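Putative rubredoxin reductase (Rhodopseudomonas palustris, PDB 3FG2) probably transfers electrons from NADH through its bound FAD to a ferredoxin that serves the cytochrome CYP199A2. Local coordinates at residues N1-G13 / A96-A108. Numbering follows the deposited sequence.
Sequences NDTVLIAGAGHAG and AIEYGHLVLATGA. With FAD (flavin-adenine dinucleotide), chain B.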
loop_
_atom_site.group_PDB
_atom_site.type_symbol
_atom_site.label_atom_id
_atom_site.label_comp_id
_atom_site.label_asym_id
_atom_site.label_seq_id
_atom_site.Cartn_x
_atom_site.Cartn_y
_atom_site.Cartn_z
ATOM N N ASN A 1 -31.778 9.723 -5.765
ATOM C CA ASN A 1 -31.214 9.021 -6.955
ATOM C C ASN A 1 -30.864 7.570 -6.615
ATOM O O ASN A 1 -30.818 7.186 -5.445
ATOM C CB ASN A 1 -29.969 9.755 -7.455
ATOM C CG ASN A 1 -29.557 9.322 -8.848
ATOM O OD1 ASN A 1 -28.513 9.733 -9.355
ATOM N ND2 ASN A 1 -30.383 8.493 -9.479
ATOM N N ASP A 2 -30.605 6.770 -7.643
ATOM C CA ASP A 2 -30.285 5.357 -7.456
ATOM C C ASP A 2 -28.825 5.026 -7.767
ATOM O O ASP A 2 -28.287 4.015 -7.303
ATOM C CB ASP A 2 -31.190 4.517 -8.358
ATOM C CG ASP A 2 -31.090 3.042 -8.067
ATOM O OD1 ASP A 2 -31.518 2.243 -8.923
ATOM O OD2 ASP A 2 -30.594 2.686 -6.977
ATOM N N THR A 3 -28.195 5.886 -8.558
ATOM C CA THR A 3 -26.811 5.703 -8.970
ATOM C C THR A 3 -25.781 5.748 -7.840
ATOM O O THR A 3 -25.905 6.523 -6.888
ATOM C CB THR A 3 -26.427 6.760 -10.027
ATOM O OG1 THR A 3 -27.294 6.631 -11.163
ATOM C CG2 THR A 3 -24.982 6.581 -10.474
ATOM N N VAL A 4 -24.768 4.893 -7.960
ATOM C CA VAL A 4 -23.675 4.829 -6.995
ATOM C C VAL A 4 -22.436 5.323 -7.722
ATOM O O VAL A 4 -21.998 4.724 -8.708
ATOM C CB VAL A 4 -23.407 3.390 -6.504
ATOM C CG1 VAL A 4 -22.126 3.361 -5.676
ATOM C CG2 VAL A 4 -24.575 2.894 -5.673
ATOM N N LEU A 5 -21.879 6.425 -7.238
ATOM C CA LEU A 5 -20.699 7.004 -7.859
ATOM C C LEU A 5 -19.433 6.639 -7.097
ATOM O O LEU A 5 -19.337 6.874 -5.891
ATOM C CB LEU A 5 -20.851 8.527 -7.923
ATOM C CG LEU A 5 -20.967 9.172 -9.307
ATOM C CD1 LEU A 5 -21.879 8.349 -10.203
ATOM C CD2 LEU A 5 -21.487 10.596 -9.149
ATOM N N ILE A 6 -18.467 6.061 -7.808
ATOM C CA ILE A 6 -17.201 5.677 -7.197
ATOM C C ILE A 6 -16.103 6.599 -7.704
ATOM O O ILE A 6 -15.842 6.661 -8.911
ATOM C CB ILE A 6 -16.802 4.245 -7.556
ATOM C CG1 ILE A 6 -17.963 3.291 -7.284
ATOM C CG2 ILE A 6 -15.583 3.842 -6.744
ATOM C CD1 ILE A 6 -17.750 1.911 -7.865
ATOM N N ALA A 7 -15.469 7.309 -6.772
ATOM C CA ALA A 7 -14.385 8.245 -7.084
ATOM C C ALA A 7 -13.045 7.584 -6.810
ATOM O O ALA A 7 -12.632 7.465 -5.658
ATOM C CB ALA A 7 -14.522 9.492 -6.235
ATOM N N GLY A 8 -12.364 7.174 -7.873
ATOM C CA GLY A 8 -11.085 6.501 -7.719
ATOM C C GLY A 8 -11.261 5.083 -8.223
ATOM O O GLY A 8 -12.111 4.351 -7.715
ATOM N N ALA A 9 -10.476 4.695 -9.225
ATOM C CA ALA A 9 -10.586 3.360 -9.805
ATOM C C ALA A 9 -9.334 2.506 -9.629
ATOM O O ALA A 9 -8.826 1.928 -10.594
ATOM C CB ALA A 9 -10.938 3.465 -11.287
ATOM N N GLY A 10 -8.836 2.452 -8.395
ATOM C CA GLY A 10 -7.674 1.638 -8.086
ATOM C C GLY A 10 -8.217 0.354 -7.481
ATOM O O GLY A 10 -9.344 -0.037 -7.797
ATOM N N HIS A 11 -7.459 -0.298 -6.603
ATOM C CA HIS A 11 -7.947 -1.533 -6.005
ATOM C C HIS A 11 -9.331 -1.415 -5.372
ATOM O O HIS A 11 -10.247 -2.126 -5.764
ATOM C CB HIS A 11 -6.952 -2.075 -4.978
ATOM C CG HIS A 11 -5.783 -2.777 -5.594
ATOM N ND1 HIS A 11 -4.657 -2.113 -6.025
ATOM C CD2 HIS A 11 -5.592 -4.083 -5.907
ATOM C CE1 HIS A 11 -3.821 -2.975 -6.578
ATOM N NE2 HIS A 11 -4.365 -4.177 -6.521
ATOM N N ALA A 12 -9.489 -0.523 -4.401
ATOM C CA ALA A 12 -10.781 -0.352 -3.733
ATOM C C ALA A 12 -11.924 0.090 -4.665
ATOM O O ALA A 12 -13.034 -0.448 -4.598
ATOM C CB ALA A 12 -10.641 0.638 -2.576
ATOM N N GLY A 13 -11.652 1.072 -5.521
ATOM C CA GLY A 13 -12.673 1.558 -6.430
ATOM C C GLY A 13 -13.192 0.470 -7.350
ATOM O O GLY A 13 -14.402 0.295 -7.513
ATOM N N ALA A 96 -21.118 17.189 -14.440
ATOM C CA ALA A 96 -21.586 17.008 -13.071
ATOM C C ALA A 96 -22.545 15.833 -13.062
ATOM O O ALA A 96 -23.238 15.588 -14.048
ATOM C CB ALA A 96 -22.288 18.268 -12.580
ATOM N N ILE A 97 -22.592 15.105 -11.952
ATOM C CA ILE A 97 -23.472 13.949 -11.869
ATOM C C ILE A 97 -24.169 13.847 -10.524
ATOM O O ILE A 97 -23.590 14.180 -9.491
ATOM C CB ILE A 97 -22.681 12.648 -12.115
ATOM C CG1 ILE A 97 -21.971 12.726 -13.466
ATOM C CG2 ILE A 97 -23.617 11.448 -12.076
ATOM C CD1 ILE A 97 -21.134 11.515 -13.783
ATOM N N GLU A 98 -25.424 13.401 -10.546
ATOM C CA GLU A 98 -26.183 13.221 -9.314
ATOM C C GLU A 98 -25.873 11.811 -8.839
ATOM O O GLU A 98 -25.610 10.920 -9.650
ATOM C CB GLU A 98 -27.687 13.323 -9.557
ATOM C CG GLU A 98 -28.178 14.660 -10.055
ATOM C CD GLU A 98 -29.693 14.699 -10.146
ATOM O OE1 GLU A 98 -30.356 14.658 -9.085
ATOM O OE2 GLU A 98 -30.219 14.756 -11.277
ATOM N N TYR A 99 -25.908 11.603 -7.531
ATOM C CA TYR A 99 -25.626 10.287 -7.001
ATOM C C TYR A 99 -26.586 9.919 -5.884
ATOM O O TYR A 99 -27.114 10.794 -5.191
ATOM C CB TYR A 99 -24.173 10.220 -6.495
ATOM C CG TYR A 99 -23.851 11.159 -5.343
ATOM C CD1 TYR A 99 -24.318 10.904 -4.054
ATOM C CD2 TYR A 99 -23.103 12.316 -5.551
ATOM C CE1 TYR A 99 -24.056 11.775 -3.007
ATOM C CE2 TYR A 99 -22.835 13.194 -4.509
ATOM C CZ TYR A 99 -23.317 12.919 -3.243
ATOM O OH TYR A 99 -23.079 13.796 -2.215
ATOM N N GLY A 100 -26.824 8.618 -5.737
ATOM C CA GLY A 100 -27.679 8.134 -4.671
ATOM C C GLY A 100 -26.739 7.968 -3.493
ATOM O O GLY A 100 -27.000 8.442 -2.383
ATOM N N HIS A 101 -25.625 7.288 -3.753
ATOM C CA HIS A 101 -24.596 7.071 -2.746
ATOM C C HIS A 101 -23.234 7.284 -3.404
ATOM O O HIS A 101 -22.992 6.828 -4.529
ATOM C CB HIS A 101 -24.688 5.660 -2.157
ATOM C CG HIS A 101 -24.004 5.522 -0.831
ATOM N ND1 HIS A 101 -22.635 5.430 -0.704
ATOM C CD2 HIS A 101 -24.497 5.535 0.430
ATOM C CE1 HIS A 101 -22.314 5.396 0.577
ATOM N NE2 HIS A 101 -23.425 5.460 1.286
ATOM N N LEU A 102 -22.362 7.999 -2.702
ATOM C CA LEU A 102 -21.018 8.306 -3.190
ATOM C C LEU A 102 -19.948 7.509 -2.446
ATOM O O LEU A 102 -19.896 7.519 -1.213
ATOM C CB LEU A 102 -20.735 9.808 -3.034
ATOM C CG LEU A 102 -19.316 10.295 -3.342
ATOM C CD1 LEU A 102 -18.951 9.938 -4.772
ATOM C CD2 LEU A 102 -19.228 11.806 -3.126
ATOM N N VAL A 103 -19.100 6.821 -3.201
ATOM C CA VAL A 103 -18.020 6.030 -2.618
ATOM C C VAL A 103 -16.666 6.674 -2.928
ATOM O O VAL A 103 -16.277 6.802 -4.092
ATOM C CB VAL A 103 -18.028 4.579 -3.165
ATOM C CG1 VAL A 103 -16.776 3.841 -2.719
ATOM C CG2 VAL A 103 -19.265 3.843 -2.672
ATOM N N LEU A 104 -15.957 7.086 -1.881
ATOM C CA LEU A 104 -14.641 7.706 -2.039
ATOM C C LEU A 104 -13.552 6.650 -1.907
ATOM O O LEU A 104 -13.414 6.013 -0.860
ATOM C CB LEU A 104 -14.428 8.797 -0.988
ATOM C CG LEU A 104 -15.423 9.955 -1.076
ATOM C CD1 LEU A 104 -15.138 10.982 0.010
ATOM C CD2 LEU A 104 -15.329 10.587 -2.468
ATOM N N ALA A 105 -12.798 6.463 -2.987
ATOM C CA ALA A 105 -11.711 5.493 -3.031
ATOM C C ALA A 105 -10.570 6.173 -3.776
ATOM O O ALA A 105 -10.037 5.646 -4.753
ATOM C CB ALA A 105 -12.158 4.243 -3.771
ATOM N N THR A 106 -10.216 7.356 -3.282
ATOM C CA THR A 106 -9.183 8.203 -3.861
ATOM C C THR A 106 -7.758 7.811 -3.504
ATOM O O THR A 106 -6.807 8.409 -4.007
ATOM C CB THR A 106 -9.401 9.664 -3.432
ATOM O OG1 THR A 106 -9.502 9.730 -2.002
ATOM C CG2 THR A 106 -10.683 10.211 -4.041
ATOM N N GLY A 107 -7.613 6.817 -2.632
ATOM C CA GLY A 107 -6.292 6.371 -2.238
ATOM C C GLY A 107 -5.437 7.472 -1.634
ATOM O O GLY A 107 -5.945 8.391 -0.985
ATOM N N ALA A 108 -4.129 7.367 -1.855
ATOM C CA ALA A 108 -3.169 8.338 -1.341
ATOM C C ALA A 108 -2.112 8.654 -2.400
ATOM O O ALA A 108 -1.853 7.838 -3.284
ATOM C CB ALA A 108 -2.512 7.793 -0.087
HETATM P PA FAD B . -5.207 3.159 -5.162
HETATM O O1A FAD B . -4.059 4.086 -4.984
HETATM O O2A FAD B . -5.044 1.942 -5.733
HETATM O O5B FAD B . -6.016 3.946 -6.207
HETATM C C5B FAD B . -6.483 5.321 -6.033
HETATM C C4B FAD B . -6.959 5.741 -7.441
HETATM O O4B FAD B . -7.842 6.913 -7.267
HETATM C C3B FAD B . -5.853 6.196 -8.411
HETATM O O3B FAD B . -5.894 5.661 -9.696
HETATM C C2B FAD B . -5.937 7.692 -8.296
HETATM O O2B FAD B . -5.336 8.368 -9.357
HETATM C C1B FAD B . -7.424 7.885 -8.281
HETATM N N9A FAD B . -7.934 9.153 -7.752
HETATM C C8A FAD B . -7.421 9.882 -6.710
HETATM N N7A FAD B . -8.102 10.996 -6.472
HETATM C C5A FAD B . -9.107 11.002 -7.395
HETATM C C6A FAD B . -10.199 11.966 -7.658
HETATM N N6A FAD B . -10.390 13.074 -6.980
HETATM N N1A FAD B . -11.039 11.620 -8.698
HETATM C C2A FAD B . -10.876 10.470 -9.434
HETATM N N3A FAD B . -9.907 9.541 -9.260
HETATM C C4A FAD B . -9.043 9.851 -8.225
HETATM N N1 FAD B . -0.158 -3.762 -0.943
HETATM C C2 FAD B . -0.057 -5.052 -0.623
HETATM O O2 FAD B . -0.815 -5.564 0.144
HETATM N N3 FAD B . 0.959 -5.895 -1.181
HETATM C C4 FAD B . 1.885 -5.409 -2.087
HETATM O O4 FAD B . 2.731 -6.157 -2.544
HETATM C C4X FAD B . 1.781 -3.999 -2.449
HETATM N N5 FAD B . 2.654 -3.468 -3.339
HETATM C C5X FAD B . 2.524 -2.130 -3.667
HETATM C C6 FAD B . 3.441 -1.594 -4.614
HETATM C C7 FAD B . 3.385 -0.273 -5.010
HETATM C C7M FAD B . 4.386 0.249 -6.022
HETATM C C8 FAD B . 2.359 0.613 -4.447
HETATM C C8M FAD B . 2.236 2.069 -4.837
HETATM C C9 FAD B . 1.447 0.094 -3.504
HETATM C C9A FAD B . 1.518 -1.265 -3.113
HETATM N N10 FAD B . 0.600 -1.873 -2.158
HETATM C C10 FAD B . 0.710 -3.194 -1.828
HETATM C "C1'" FAD B . -0.452 -0.999 -1.579
HETATM C "C2'" FAD B . -1.754 -1.077 -2.435
HETATM O "O2'" FAD B . -1.425 -0.752 -3.767
HETATM C "C3'" FAD B . -2.752 -0.098 -1.852
HETATM O "O3'" FAD B . -3.071 -0.479 -0.519
HETATM C "C4'" FAD B . -4.016 -0.088 -2.694
HETATM O "O4'" FAD B . -3.712 0.291 -4.062
HETATM C "C5'" FAD B . -4.985 0.901 -2.093
HETATM O "O5'" FAD B . -6.264 0.915 -3.018
HETATM P P FAD B . -7.020 2.199 -3.210
HETATM O O1P FAD B . -8.183 1.746 -4.138
HETATM O O2P FAD B . -7.418 2.813 -2.023
HETATM O O3P FAD B . -6.187 3.181 -3.909
HETATM O O HOH W 1 -9.718 3.038 -5.951
#
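The Y99 ring meets L5 CD2 obliquely. L102 CB lies over the centre of one ring face, 3.8 Å above the plane. FAD O4' comes to the H11 ring obliquely and hydrogen-bonds ND1 at 3.2 Å; either may be the donor. F61 packs edge-to-face with this imidazole. Replacing H11 with an alanine removes ND1 and the ring, and FAD O4' would probably lose this partner and F61 its edge-to-face mate. L5 CD2 touches both I97 CG2, at 3.7 Å, and Y99 CB. With chi1 at 173° and chi2 at 58°, L102 CD1 turns toward strand 4-7, 3.3 Å from L5 O. On the other sheet face, V103 sets CG2 against V4 CG1 and CG1 beside I6 CG2. Strands 4-7 and 101-104 are neighbours in the parallel sheet of the FAD-binding Rossmann-type domain. V103 N reaches L5 O at 2.7 Å, nearly straight at 179°. V103 O takes A7 N in turn. T3 O accepts both G100 N and H101 N. The GxGxxG turn of G8, G10 and G13 runs beside the FAD ribose and phosphates. A12 N donates to FAD O1P at 2.6 Å. One water accepts from G10 N and G13 N and donates to A105 O and FAD O1P.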